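Local coordinates for ribokinase RBSK (Mycobacterium tuberculosis, PDB 3GO6), which phosphorylates ribose at O-5 with ATP, a divalent cation, most likely magnesium, assisting the transfer, as a homodimeric kinase of the PfkB family, at the interface of chains A and B. Residues are numbered along the deposited sequence; one frame, centred on the assembly and turned at random. Chains: chain A/B, Ribokinase RBSK.

The interface of chains A and B. Residues chain A 126, 128, 151-152, 178, 181; chain B 45-48.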
loop_
_atom_site.group_PDB
_atom_site.type_symbol
_atom_site.label_atom_id
_atom_site.label_comp_id
_atom_site.label_asym_id
_atom_site.label_seq_id
_atom_site.Cartn_x
_atom_site.Cartn_y
_atom_site.Cartn_z
ATOM N N VAL A 126 -3.123 -1.749 9.165
ATOM C CA VAL A 126 -4.181 -0.721 9.089
ATOM C C VAL A 126 -3.677 0.598 9.652
ATOM O O VAL A 126 -3.152 0.642 10.766
ATOM C CB VAL A 126 -5.442 -1.128 9.900
ATOM C CG1 VAL A 126 -6.525 -0.035 9.807
ATOM C CG2 VAL A 126 -5.996 -2.490 9.424
ATOM N N PRO A 128 -5.600 3.497 10.843
ATOM C CA PRO A 128 -7.032 3.674 11.024
ATOM C C PRO A 128 -7.608 5.022 10.574
ATOM O O PRO A 128 -8.800 5.083 10.276
ATOM C CB PRO A 128 -7.241 3.440 12.532
ATOM C CG PRO A 128 -5.943 3.709 13.149
ATOM C CD PRO A 128 -4.903 3.302 12.126
ATOM N N LEU A 151 -12.185 -3.856 17.029
ATOM C CA LEU A 151 -11.298 -3.029 17.830
ATOM C C LEU A 151 -10.352 -2.114 17.050
ATOM O O LEU A 151 -9.341 -1.657 17.608
ATOM C CB LEU A 151 -10.533 -3.912 18.844
ATOM C CG LEU A 151 -11.338 -4.951 19.659
ATOM C CD1 LEU A 151 -10.428 -5.757 20.584
ATOM C CD2 LEU A 151 -12.455 -4.295 20.464
ATOM N N GLU A 152 -10.668 -1.811 15.783
ATOM C CA GLU A 152 -9.886 -0.785 15.061
ATOM C C GLU A 152 -10.342 0.632 15.439
ATOM O O GLU A 152 -9.567 1.594 15.342
ATOM C CB GLU A 152 -9.957 -0.965 13.538
ATOM C CG GLU A 152 -9.484 -2.351 13.027
ATOM C CD GLU A 152 -9.512 -2.441 11.486
ATOM O OE1 GLU A 152 -10.064 -1.520 10.813
ATOM O OE2 GLU A 152 -8.952 -3.414 10.945
ATOM N N PRO A 178 -8.066 -5.870 16.173
ATOM C CA PRO A 178 -6.759 -6.459 16.471
ATOM C C PRO A 178 -6.579 -6.662 17.966
ATOM O O PRO A 178 -7.314 -6.062 18.756
ATOM C CB PRO A 178 -5.765 -5.399 16.011
ATOM C CG PRO A 178 -6.573 -4.280 15.426
ATOM C CD PRO A 178 -7.966 -4.437 15.841
ATOM N N GLN A 181 -5.074 -3.904 22.224
ATOM C CA GLN A 181 -5.678 -2.592 22.415
ATOM C C GLN A 181 -5.717 -2.163 23.905
ATOM O O GLN A 181 -5.107 -2.829 24.760
ATOM C CB GLN A 181 -7.040 -2.520 21.714
ATOM C CG GLN A 181 -6.942 -2.682 20.172
ATOM C CD GLN A 181 -5.825 -1.850 19.565
ATOM O OE1 GLN A 181 -4.762 -2.375 19.194
ATOM N NE2 GLN A 181 -6.055 -0.548 19.458
ATOM N N THR B 45 -3.770 -8.982 12.164
ATOM C CA THR B 45 -4.000 -7.574 11.865
ATOM C C THR B 45 -3.236 -6.732 12.863
ATOM O O THR B 45 -3.383 -6.901 14.084
ATOM C CB THR B 45 -5.495 -7.228 11.981
ATOM O OG1 THR B 45 -6.239 -8.037 11.069
ATOM C CG2 THR B 45 -5.753 -5.719 11.658
ATOM N N VAL B 46 -2.457 -5.798 12.336
ATOM C CA VAL B 46 -1.677 -4.874 13.136
ATOM C C VAL B 46 -2.146 -3.440 12.809
ATOM O O VAL B 46 -2.465 -3.147 11.650
ATOM C CB VAL B 46 -0.158 -5.113 12.817
ATOM C CG1 VAL B 46 0.701 -3.889 13.001
ATOM C CG2 VAL B 46 0.362 -6.295 13.640
ATOM N N LEU B 47 -2.171 -2.565 13.818
ATOM C CA LEU B 47 -2.418 -1.124 13.620
ATOM C C LEU B 47 -1.132 -0.319 13.545
ATOM O O LEU B 47 -0.273 -0.433 14.431
ATOM C CB LEU B 47 -3.285 -0.552 14.755
ATOM C CG LEU B 47 -4.718 -1.085 14.885
ATOM C CD1 LEU B 47 -5.379 -0.500 16.117
ATOM C CD2 LEU B 47 -5.572 -0.803 13.647
ATOM N N ALA B 48 -0.993 0.501 12.501
ATOM C CA ALA B 48 0.154 1.410 12.372
ATOM C C ALA B 48 -0.018 2.616 13.286
ATOM O O ALA B 48 -1.146 3.084 13.487
ATOM C CB ALA B 48 0.316 1.885 10.902
#
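B:Leu47, on the short strand 45-47, reaches between A:Val126, A:Pro178 and A:Gln181 and supplies much of the packing here. Its CB lies near the carbonyl of A:Val126. At the branch point, CG meets CG of A:Pro178 at 3.7 Å, the proline ring crossing the leucine at about a right angle; this ring follows a cis peptide bond and offers a rigid apolar wall. CG stands anti to the carbonyl carbon (chi1 -64°), which brings it against the proline; beyond it the two methyls part. CD2 runs beside A:Val126, 3.8 Å from its CB, the two side chains pointing the same way. CD1 lies over the outer part of the A:Gln181 amide face, 3.4 Å from NE2, the glutamine chain bending at chi2 to bring that face round. A forked residue suits this place because each arm has its own surface to fill.

The backbones fix the register. A:Val126 N donates to B:Val46 O (2.9 Å), and B:Ala48 N to A:Val126 O (2.8 Å, 168° at H), a parallel bridge joining strand 122-127 to the partner strand. Beta-branched neighbours suit such strands: CG2 of B:Thr45 packs on CG2 of A:Val126 at 3.9 Å and faces carboxylate OE2 of A:Glu152. Since A:Val126 and A:Glu152 also line the ribose pocket, this pairing, with its two-fold twin, helps hold the homodimer together and probably lets the partner chain buttress one side of the sugar site.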